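Local coordinates for protein dextranase (Pseudarthrobacter oxydans, PDB 6NZS) that catalyses the endohydrolysis of (1->6)-alpha-D-glucosidic linkages in dextran, at residues E372-T378 with Y394-I400; D388-Y394 with P412-W418; H435-Y439 with V481-N486. Residue numbers count along the deposited sequence, not the author numbering.

Interaction 1. Residues E372-T378 with Y394-I400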
loop_
_atom_site.group_PDB
_atom_site.type_symbol
_atom_site.label_atom_id
_atom_site.label_comp_id
_atom_site.label_asym_id
_atom_site.label_seq_id
_atom_site.Cartn_x
_atom_site.Cartn_y
_atom_site.Cartn_z
ATOM N N GLU A 372 7.926 -5.781 0.391
ATOM C CA GLU A 372 9.218 -5.985 1.028
ATOM C C GLU A 372 10.278 -5.841 -0.058
ATOM O O GLU A 372 10.319 -6.641 -1.003
ATOM C CB GLU A 372 9.279 -7.370 1.675
ATOM C CG GLU A 372 10.587 -7.661 2.422
ATOM C CD GLU A 372 10.561 -8.977 3.187
ATOM O OE1 GLU A 372 9.454 -9.494 3.465
ATOM O OE2 GLU A 372 11.661 -9.491 3.511
ATOM N N LEU A 373 11.105 -4.805 0.054
ATOM C CA LEU A 373 12.190 -4.572 -0.892
ATOM C C LEU A 373 13.445 -5.265 -0.376
ATOM O O LEU A 373 13.880 -5.018 0.753
ATOM C CB LEU A 373 12.428 -3.075 -1.086
ATOM C CG LEU A 373 11.227 -2.336 -1.694
ATOM C CD1 LEU A 373 11.364 -0.852 -1.449
ATOM C CD2 LEU A 373 11.149 -2.614 -3.180
ATOM N N TYR A 374 14.011 -6.142 -1.200
ATOM C CA TYR A 374 15.172 -6.918 -0.798
ATOM C C TYR A 374 16.451 -6.091 -0.968
ATOM O O TYR A 374 16.438 -4.989 -1.519
ATOM C CB TYR A 374 15.154 -8.283 -1.500
ATOM C CG TYR A 374 13.996 -9.102 -0.956
ATOM C CD1 TYR A 374 12.684 -8.889 -1.404
ATOM C CD2 TYR A 374 14.184 -10.024 0.062
ATOM C CE1 TYR A 374 11.607 -9.604 -0.869
ATOM C CE2 TYR A 374 13.112 -10.745 0.599
ATOM C CZ TYR A 374 11.828 -10.525 0.129
ATOM O OH TYR A 374 10.773 -11.239 0.668
ATOM N N LYS A 375 17.561 -6.615 -0.448
ATOM C CA LYS A 375 18.778 -5.815 -0.354
ATOM C C LYS A 375 19.146 -5.201 -1.702
ATOM O O LYS A 375 19.125 -5.874 -2.736
ATOM C CB LYS A 375 19.935 -6.685 0.146
ATOM C CG LYS A 375 21.229 -5.902 0.303
ATOM C CD LYS A 375 22.358 -6.764 0.841
ATOM C CE LYS A 375 23.629 -5.945 0.974
ATOM N NZ LYS A 375 24.703 -6.710 1.668
ATOM N N GLY A 376 19.459 -3.907 -1.696
ATOM C CA GLY A 376 19.911 -3.264 -2.914
ATOM C C GLY A 376 18.781 -3.053 -3.898
ATOM O O GLY A 376 18.882 -3.441 -5.068
ATOM N N SER A 377 17.691 -2.452 -3.426
ATOM C CA SER A 377 16.514 -2.212 -4.244
ATOM C C SER A 377 16.098 -0.755 -4.132
ATOM O O SER A 377 16.435 -0.061 -3.168
ATOM C CB SER A 377 15.336 -3.085 -3.802
ATOM O OG SER A 377 15.604 -4.461 -3.980
ATOM N N THR A 378 15.363 -0.296 -5.146
ATOM C CA THR A 378 14.781 1.036 -5.164
ATOM C C THR A 378 13.307 0.935 -5.528
ATOM O O THR A 378 12.894 0.060 -6.293
ATOM C CB THR A 378 15.470 1.924 -6.192
ATOM O OG1 THR A 378 15.292 1.361 -7.496
ATOM C CG2 THR A 378 16.956 2.025 -5.904
ATOM N N TYR A 394 13.182 -4.416 5.822
ATOM C CA TYR A 394 13.864 -5.552 6.419
ATOM C C TYR A 394 15.261 -5.770 5.861
ATOM O O TYR A 394 15.900 -6.763 6.229
ATOM C CB TYR A 394 13.056 -6.841 6.195
ATOM C CG TYR A 394 11.679 -6.898 6.848
ATOM C CD1 TYR A 394 11.268 -5.940 7.778
ATOM C CD2 TYR A 394 10.798 -7.920 6.526
ATOM C CE1 TYR A 394 10.003 -6.009 8.368
ATOM C CE2 TYR A 394 9.545 -8.000 7.106
ATOM C CZ TYR A 394 9.152 -7.044 8.030
ATOM O OH TYR A 394 7.887 -7.138 8.590
ATOM N N HIS A 395 15.749 -4.895 4.981
ATOM C CA HIS A 395 16.971 -5.191 4.242
ATOM C C HIS A 395 17.824 -3.946 4.056
ATOM O O HIS A 395 17.320 -2.825 3.985
ATOM C CB HIS A 395 16.647 -5.800 2.872
ATOM C CG HIS A 395 15.819 -7.039 2.962
ATOM N ND1 HIS A 395 16.364 -8.289 3.180
ATOM C CD2 HIS A 395 14.477 -7.212 2.926
ATOM C CE1 HIS A 395 15.390 -9.179 3.250
ATOM N NE2 HIS A 395 14.234 -8.552 3.104
ATOM N N SER A 396 19.128 -4.173 3.923
ATOM C CA SER A 396 20.080 -3.095 3.713
ATOM C C SER A 396 19.976 -2.527 2.299
ATOM O O SER A 396 19.480 -3.167 1.364
ATOM C CB SER A 396 21.503 -3.614 3.924
ATOM O OG SER A 396 21.666 -4.067 5.260
ATOM N N ASP A 397 20.453 -1.292 2.150
ATOM C CA ASP A 397 20.651 -0.680 0.835
ATOM C C ASP A 397 19.334 -0.556 0.068
ATOM O O ASP A 397 19.231 -0.916 -1.108
ATOM C CB ASP A 397 21.719 -1.427 0.020
ATOM C CG ASP A 397 23.072 -1.468 0.715
ATOM O OD1 ASP A 397 23.436 -0.485 1.395
ATOM O OD2 ASP A 397 23.780 -2.492 0.569
ATOM N N VAL A 398 18.313 -0.037 0.747
ATOM C CA VAL A 398 16.981 0.115 0.176
ATOM C C VAL A 398 16.658 1.599 0.130
ATOM O O VAL A 398 16.894 2.319 1.110
ATOM C CB VAL A 398 15.928 -0.678 0.973
ATOM C CG1 VAL A 398 14.504 -0.265 0.564
ATOM C CG2 VAL A 398 16.133 -2.186 0.782
ATOM N N THR A 399 16.128 2.055 -1.004
ATOM C CA THR A 399 15.764 3.453 -1.195
ATOM C C THR A 399 14.339 3.532 -1.721
ATOM O O THR A 399 14.008 2.866 -2.703
ATOM C CB THR A 399 16.731 4.131 -2.174
ATOM O OG1 THR A 399 18.069 3.992 -1.669
ATOM C CG2 THR A 399 16.411 5.609 -2.321
ATOM N N ILE A 400 13.499 4.333 -1.059
ATOM C CA ILE A 400 12.103 4.531 -1.451
ATOM C C ILE A 400 11.841 6.024 -1.567
ATOM O O ILE A 400 12.236 6.792 -0.684
ATOM C CB ILE A 400 11.140 3.926 -0.409
ATOM C CG1 ILE A 400 11.371 2.427 -0.248
ATOM C CG2 ILE A 400 9.688 4.206 -0.796
ATOM C CD1 ILE A 400 10.520 1.790 0.844
HETATM O O HOH W 1 13.020 -3.659 2.791
#
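The shortest direct hydrogen bond between the two segments joins side chains: His395 NE2 donates to Glu372 OE2 at 2.8 Å, nearly in line. The carboxylate oxygen lies at the edge of the imidazole, where a ring nitrogen can offer its proton. A water bridges the backbones beside it, donating a hydrogen bond to Leu373 O (2.6 Å) and accepting one from Tyr394 N (3.1 Å). Farther along, the main chains close into parallel pairing. Gly376 N donates to Ser396 O (3.1 Å), Ser377 N donates weakly to Asp397 O (3.2 Å), and Thr399 N returns a bond to Ser377 O (3.0 Å). Gly376 turns the chain with positive phi, a conformation easiest without a side chain. Ser377 OG, short enough to fold back, donates to Tyr374 O at 2.7 Å. The backbone of Tyr374 also packs on the imidazole, its CA 4.0 Å from the His395 ring centroid in a CH-pi contact. On the apolar side, Leu373 CD1 meets Val398 CG1 at 3.8 Å and Ile400 CG1 at 3.5 Å; branched aliphatic side chains suit this buried interior. These are successive coils of the right-handed parallel beta-helix: strand 377-380 lies between strands 351-361 and 398-407, and Leu373 also packs on Met353 and Val355.

Interaction 2. Residues D388-Y394 with P412-W418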
loop_
_atom_site.group_PDB
_atom_site.type_symbol
_atom_site.label_atom_id
_atom_site.label_comp_id
_atom_site.label_asym_id
_atom_site.label_seq_id
_atom_site.Cartn_x
_atom_site.Cartn_y
_atom_site.Cartn_z
ATOM N N ASP A 388 -2.148 -4.314 6.690
ATOM C CA ASP A 388 -1.085 -4.892 7.496
ATOM C C ASP A 388 0.139 -4.010 7.284
ATOM O O ASP A 388 0.023 -2.920 6.718
ATOM C CB ASP A 388 -0.877 -6.371 7.155
ATOM C CG ASP A 388 -0.561 -7.196 8.388
ATOM O OD1 ASP A 388 0.502 -6.938 8.983
ATOM O OD2 ASP A 388 -1.381 -8.058 8.784
ATOM N N ASP A 389 1.312 -4.470 7.740
ATOM C CA ASP A 389 2.571 -3.758 7.502
ATOM C C ASP A 389 2.614 -3.274 6.065
ATOM O O ASP A 389 2.434 -4.066 5.139
ATOM C CB ASP A 389 3.753 -4.722 7.686
ATOM C CG ASP A 389 3.886 -5.252 9.093
ATOM O OD1 ASP A 389 3.599 -4.512 10.054
ATOM O OD2 ASP A 389 4.300 -6.431 9.233
ATOM N N VAL A 390 2.849 -1.972 5.873
ATOM C CA VAL A 390 2.797 -1.415 4.522
ATOM C C VAL A 390 4.169 -1.447 3.860
ATOM O O VAL A 390 4.332 -1.978 2.749
ATOM C CB VAL A 390 2.214 0.012 4.491
ATOM C CG1 VAL A 390 2.029 0.457 3.028
ATOM C CG2 VAL A 390 0.888 0.102 5.258
ATOM N N LEU A 391 5.149 -0.832 4.505
ATOM C CA LEU A 391 6.525 -0.819 4.021
ATOM C C LEU A 391 7.352 -1.681 4.969
ATOM O O LEU A 391 7.628 -1.280 6.105
ATOM C CB LEU A 391 7.068 0.605 3.955
ATOM C CG LEU A 391 6.304 1.529 3.002
ATOM C CD1 LEU A 391 6.937 2.910 2.998
ATOM C CD2 LEU A 391 6.245 0.947 1.581
ATOM N N LYS A 392 7.755 -2.857 4.489
ATOM C CA LYS A 392 8.511 -3.817 5.286
ATOM C C LYS A 392 9.989 -3.548 5.033
ATOM O O LYS A 392 10.551 -3.965 4.016
ATOM C CB LYS A 392 8.084 -5.233 4.924
ATOM C CG LYS A 392 6.665 -5.535 5.421
ATOM C CD LYS A 392 5.933 -6.542 4.540
ATOM C CE LYS A 392 6.464 -7.951 4.749
ATOM N NZ LYS A 392 5.551 -9.004 4.200
ATOM N N MET A 393 10.605 -2.833 5.969
ATOM C CA MET A 393 11.969 -2.330 5.823
ATOM C C MET A 393 12.892 -3.322 6.524
ATOM O O MET A 393 13.326 -3.126 7.659
ATOM C CB MET A 393 12.076 -0.924 6.410
ATOM C CG MET A 393 11.023 0.054 5.878
ATOM S SD MET A 393 10.902 0.111 4.077
ATOM C CE MET A 393 12.552 0.661 3.626
ATOM N N TYR A 394 13.182 -4.416 5.822
ATOM C CA TYR A 394 13.864 -5.552 6.419
ATOM C C TYR A 394 15.261 -5.770 5.861
ATOM O O TYR A 394 15.900 -6.763 6.229
ATOM C CB TYR A 394 13.056 -6.841 6.195
ATOM C CG TYR A 394 11.679 -6.898 6.848
ATOM C CD1 TYR A 394 11.268 -5.940 7.778
ATOM C CD2 TYR A 394 10.798 -7.920 6.526
ATOM C CE1 TYR A 394 10.003 -6.009 8.368
ATOM C CE2 TYR A 394 9.545 -8.000 7.106
ATOM C CZ TYR A 394 9.152 -7.044 8.030
ATOM O OH TYR A 394 7.887 -7.138 8.590
ATOM N N PRO A 412 1.244 -1.341 11.541
ATOM C CA PRO A 412 1.753 0.024 11.390
ATOM C C PRO A 412 1.845 0.381 9.910
ATOM O O PRO A 412 1.461 -0.392 9.033
ATOM C CB PRO A 412 3.159 -0.106 11.967
ATOM C CG PRO A 412 3.574 -1.469 11.498
ATOM C CD PRO A 412 2.336 -2.320 11.652
ATOM N N VAL A 413 2.366 1.577 9.643
ATOM C CA VAL A 413 2.724 1.933 8.271
ATOM C C VAL A 413 4.092 1.354 7.899
ATOM O O VAL A 413 4.201 0.507 7.007
ATOM C CB VAL A 413 2.628 3.456 8.048
ATOM C CG1 VAL A 413 3.021 3.807 6.619
ATOM C CG2 VAL A 413 1.206 3.947 8.343
ATOM N N ILE A 414 5.140 1.766 8.611
ATOM C CA ILE A 414 6.509 1.302 8.389
ATOM C C ILE A 414 6.875 0.290 9.472
ATOM O O ILE A 414 6.652 0.539 10.661
ATOM C CB ILE A 414 7.469 2.500 8.426
ATOM C CG1 ILE A 414 7.296 3.357 7.172
ATOM C CG2 ILE A 414 8.915 2.033 8.592
ATOM C CD1 ILE A 414 7.667 4.825 7.367
ATOM N N GLN A 415 7.464 -0.846 9.071
ATOM C CA GLN A 415 7.814 -1.934 9.986
ATOM C C GLN A 415 9.262 -2.356 9.762
ATOM O O GLN A 415 9.660 -2.601 8.622
ATOM C CB GLN A 415 6.920 -3.140 9.689
ATOM C CG GLN A 415 7.195 -4.374 10.554
ATOM C CD GLN A 415 6.880 -4.116 12.005
ATOM O OE1 GLN A 415 7.775 -3.984 12.837
ATOM N NE2 GLN A 415 5.588 -4.014 12.318
ATOM N N TRP A 416 10.036 -2.490 10.847
ATOM C CA TRP A 416 11.341 -3.147 10.760
ATOM C C TRP A 416 11.570 -4.168 11.867
ATOM O O TRP A 416 12.678 -4.717 11.968
ATOM C CB TRP A 416 12.511 -2.151 10.652
ATOM C CG TRP A 416 12.820 -1.345 11.881
ATOM C CD1 TRP A 416 13.585 -1.725 12.954
ATOM C CD2 TRP A 416 12.396 -0.001 12.149
ATOM N NE1 TRP A 416 13.656 -0.697 13.867
ATOM C CE2 TRP A 416 12.934 0.369 13.400
ATOM C CE3 TRP A 416 11.626 0.932 11.443
ATOM C CZ2 TRP A 416 12.722 1.629 13.964
ATOM C CZ3 TRP A 416 11.404 2.182 12.012
ATOM C CH2 TRP A 416 11.948 2.516 13.261
ATOM N N GLY A 417 10.553 -4.464 12.675
ATOM C CA GLY A 417 10.674 -5.426 13.757
ATOM C C GLY A 417 10.267 -6.840 13.393
ATOM O O GLY A 417 10.560 -7.314 12.286
ATOM N N TRP A 418 9.590 -7.513 14.337
ATOM C CA TRP A 418 9.134 -8.908 14.273
ATOM C C TRP A 418 10.227 -9.937 14.558
ATOM O O TRP A 418 9.934 -11.004 15.105
ATOM C CB TRP A 418 8.419 -9.266 12.965
ATOM C CG TRP A 418 7.081 -8.597 12.718
ATOM C CD1 TRP A 418 6.758 -7.788 11.661
ATOM C CD2 TRP A 418 5.881 -8.733 13.502
ATOM N NE1 TRP A 418 5.443 -7.392 11.754
ATOM C CE2 TRP A 418 4.883 -7.955 12.872
ATOM C CE3 TRP A 418 5.562 -9.415 14.685
ATOM C CZ2 TRP A 418 3.585 -7.853 13.372
ATOM C CZ3 TRP A 418 4.265 -9.316 15.180
ATOM C CH2 TRP A 418 3.295 -8.530 14.527
#
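Parallel pairing sets Leu391 CA 4.9 Å from Ile414 CA and Lys392 CA 5.1 Å from Gln415 CA. Leu391 N donates to Val413 O (3.0 Å), Gln415 N to Leu391 O (3.0 Å) and Met393 N to Gln415 O (2.8 Å). Val413 O accepts a second bond, from Val390 N at 3.0 Å: at both Val390 and Val413 psi is near -60°, so each chain bends out of extended form just before its strand. One face of this short ladder is apolar. Leu391 CD1 lies 4.2 Å from Ile414 CG1, and Met393 CG lies 4.0 Å from Ile414 CG2, apolar side chains of neighbouring coils packing together. Polar groups gather on the side of Gln415. There the Asp389 carboxylate takes two donors, Gln415 NE2 to OD1 at 3.1 Å and Trp418 NE1 to OD2 at 2.9 Å; a short acid with two acceptor oxygens can serve both. Gln415 OE1 accepts from Gly417 N at 2.8 Å, and the Tyr394 hydroxyl touches the indole edge, OH to Trp418 CD1 3.3 Å. Lys392 turns to a salt bridge with Asp369. Strand 391-392 is flanked by 371-372 and 414-415, while Ile414 packs across the beta-helix interior against Phe476 and Ile479 of strand 469-482.

Interaction 3. Residues H435-Y439 with V481-N486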
loop_
_atom_site.group_PDB
_atom_site.type_symbol
_atom_site.label_atom_id
_atom_site.label_comp_id
_atom_site.label_asym_id
_atom_site.label_seq_id
_atom_site.Cartn_x
_atom_site.Cartn_y
_atom_site.Cartn_z
ATOM N N HIS A 435 -4.687 8.620 4.553
ATOM C CA HIS A 435 -5.721 8.172 5.472
ATOM C C HIS A 435 -5.171 7.010 6.270
ATOM O O HIS A 435 -4.233 6.332 5.846
ATOM C CB HIS A 435 -6.967 7.703 4.716
ATOM C CG HIS A 435 -7.678 8.814 4.017
ATOM N ND1 HIS A 435 -8.282 9.843 4.705
ATOM C CD2 HIS A 435 -7.855 9.081 2.700
ATOM C CE1 HIS A 435 -8.813 10.695 3.845
ATOM N NE2 HIS A 435 -8.568 10.253 2.621
ATOM N N ASN A 436 -5.790 6.771 7.422
ATOM C CA ASN A 436 -5.481 5.585 8.208
ATOM C C ASN A 436 -6.636 5.344 9.161
ATOM O O ASN A 436 -7.314 6.286 9.571
ATOM C CB ASN A 436 -4.173 5.747 8.997
ATOM C CG ASN A 436 -4.341 6.625 10.219
ATOM O OD1 ASN A 436 -4.523 6.124 11.336
ATOM N ND2 ASN A 436 -4.311 7.939 10.019
ATOM N N ARG A 437 -6.835 4.077 9.532
ATOM C CA ARG A 437 -7.865 3.712 10.494
ATOM C C ARG A 437 -7.255 2.958 11.668
ATOM O O ARG A 437 -7.857 2.032 12.216
ATOM C CB ARG A 437 -8.996 2.913 9.843
ATOM C CG ARG A 437 -9.913 3.754 8.942
ATOM C CD ARG A 437 -11.230 3.033 8.622
ATOM N NE ARG A 437 -11.014 1.734 7.993
ATOM C CZ ARG A 437 -10.799 1.541 6.698
ATOM N NH1 ARG A 437 -10.772 2.567 5.852
ATOM N NH2 ARG A 437 -10.605 0.306 6.242
ATOM N N MET A 438 -6.047 3.349 12.071
ATOM C CA MET A 438 -5.385 2.695 13.197
ATOM C C MET A 438 -6.064 3.139 14.490
ATOM O O MET A 438 -6.081 4.331 14.818
ATOM C CB MET A 438 -3.891 3.017 13.188
ATOM C CG MET A 438 -3.184 2.466 11.939
ATOM S SD MET A 438 -1.374 2.599 11.952
ATOM C CE MET A 438 -1.180 4.375 11.960
ATOM N N TYR A 439 -6.659 2.189 15.210
ATOM C CA TYR A 439 -7.717 2.543 16.152
ATOM C C TYR A 439 -7.590 1.966 17.554
ATOM O O TYR A 439 -8.436 2.281 18.389
ATOM C CB TYR A 439 -9.095 2.130 15.603
ATOM C CG TYR A 439 -9.349 0.624 15.539
ATOM C CD1 TYR A 439 -9.909 -0.066 16.614
ATOM C CD2 TYR A 439 -9.056 -0.102 14.390
ATOM C CE1 TYR A 439 -10.149 -1.432 16.546
ATOM C CE2 TYR A 439 -9.301 -1.465 14.314
ATOM C CZ TYR A 439 -9.851 -2.119 15.393
ATOM O OH TYR A 439 -10.098 -3.469 15.314
ATOM N N VAL A 481 1.228 12.885 7.488
ATOM C CA VAL A 481 0.088 12.089 7.934
ATOM C C VAL A 481 -1.112 13.019 8.009
ATOM O O VAL A 481 -1.142 13.959 8.816
ATOM C CB VAL A 481 0.356 11.415 9.283
ATOM C CG1 VAL A 481 -0.831 10.550 9.687
ATOM C CG2 VAL A 481 1.638 10.582 9.205
ATOM N N GLU A 482 -2.087 12.780 7.146
ATOM C CA GLU A 482 -3.225 13.687 7.014
ATOM C C GLU A 482 -4.400 13.208 7.857
ATOM O O GLU A 482 -4.633 12.002 7.994
ATOM C CB GLU A 482 -3.636 13.812 5.544
ATOM C CG GLU A 482 -2.482 14.288 4.652
ATOM C CD GLU A 482 -2.945 15.055 3.432
ATOM O OE1 GLU A 482 -3.964 15.775 3.506
ATOM O OE2 GLU A 482 -2.273 14.954 2.393
ATOM N N GLY A 483 -5.142 14.164 8.421
ATOM C CA GLY A 483 -6.200 13.798 9.352
ATOM C C GLY A 483 -5.645 13.241 10.662
ATOM O O GLY A 483 -4.488 13.458 11.036
ATOM N N MET A 484 -6.499 12.500 11.366
ATOM C CA MET A 484 -6.161 11.957 12.677
ATOM C C MET A 484 -5.455 10.611 12.567
ATOM O O MET A 484 -5.745 9.811 11.677
ATOM C CB MET A 484 -7.436 11.741 13.496
ATOM C CG MET A 484 -8.210 13.002 13.786
ATOM S SD MET A 484 -9.714 12.668 14.738
ATOM C CE MET A 484 -10.709 11.806 13.543
ATOM N N THR A 485 -4.524 10.361 13.489
ATOM C CA THR A 485 -3.926 9.033 13.624
ATOM C C THR A 485 -3.791 8.697 15.102
ATOM O O THR A 485 -4.140 9.496 15.980
ATOM C CB THR A 485 -2.599 8.885 12.861
ATOM O OG1 THR A 485 -2.285 7.495 12.731
ATOM C CG2 THR A 485 -1.447 9.587 13.583
ATOM N N ASN A 486 -3.281 7.492 15.373
ATOM C CA ASN A 486 -3.229 6.990 16.744
ATOM C C ASN A 486 -1.898 7.231 17.448
ATOM O O ASN A 486 -1.900 7.618 18.623
ATOM C CB ASN A 486 -3.659 5.513 16.839
ATOM C CG ASN A 486 -2.699 4.555 16.164
ATOM O OD1 ASN A 486 -2.013 4.902 15.194
ATOM N ND2 ASN A 486 -2.669 3.317 16.658
HETATM O O HOH W 2 -3.676 9.462 7.585
#
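An Asx turn lies at the centre of this contact, placed where a connecting loop of the parallel beta-helix leaves strand 423-435. Asn436 OD1 accepts from Met438 N at 3.3 Å, which curls the chain just after the strand, and the same oxygen receives Thr485 OG1 at 3.0 Å. Its amide is equally busy: ND2 donates to Met484 O at 2.9 Å, and also, at 2.9 Å, to a water that in turn donates to Glu482 O (2.7 Å). Asparagine suits this buried place because one short, planar group carries an acceptor and two donor hydrogens, enough to serve a turn in its own loop and a corner in the other segment. That corner is Gly483, between strands 469-482 and 484-485; its positive phi is readily reached by a residue without a CB. Met484 O is shared, accepting from His179 as well. His179 also hydrogen-bonds His435 and Glu181 forms a salt bridge with Arg437, so strand 176-192 of the N-terminal Ig-like domain packs here; Arg437 has a second salt bridge, to Glu409. Not every group is matched: Asn486 ND2 is held by Thr447, but Asn486 N and OD1 are buried with no polar partner. The long, unbranched Met438 side chain packs against the other segment, its CE reaching within 3.4 Å of Thr485 OG1 and its CB within 3.3 Å of Asn486 OD1.

How the interactions relate
The three contacts follow the winding of the beta-helix. Interactions 1 and 2 have centres 12 Å apart and share Tyr394; their segments alternate along the chain, so each joins neighbouring coils at a different place on the circuit. They meet inside the coil, where Met393 CE packs on Ile400 CD1 at 3.6 Å. Interaction 3 comes later in sequence, with its centre 26 Å from that of interaction 1 but 16 Å from that of interaction 2, which it touches through Pro412 CA and Met438 SD (4.1 Å). Interactions 1 and 3 reach the same large mixed sheet. Together they tie coil to coil, and interaction 3 does so beside the N-terminal domain.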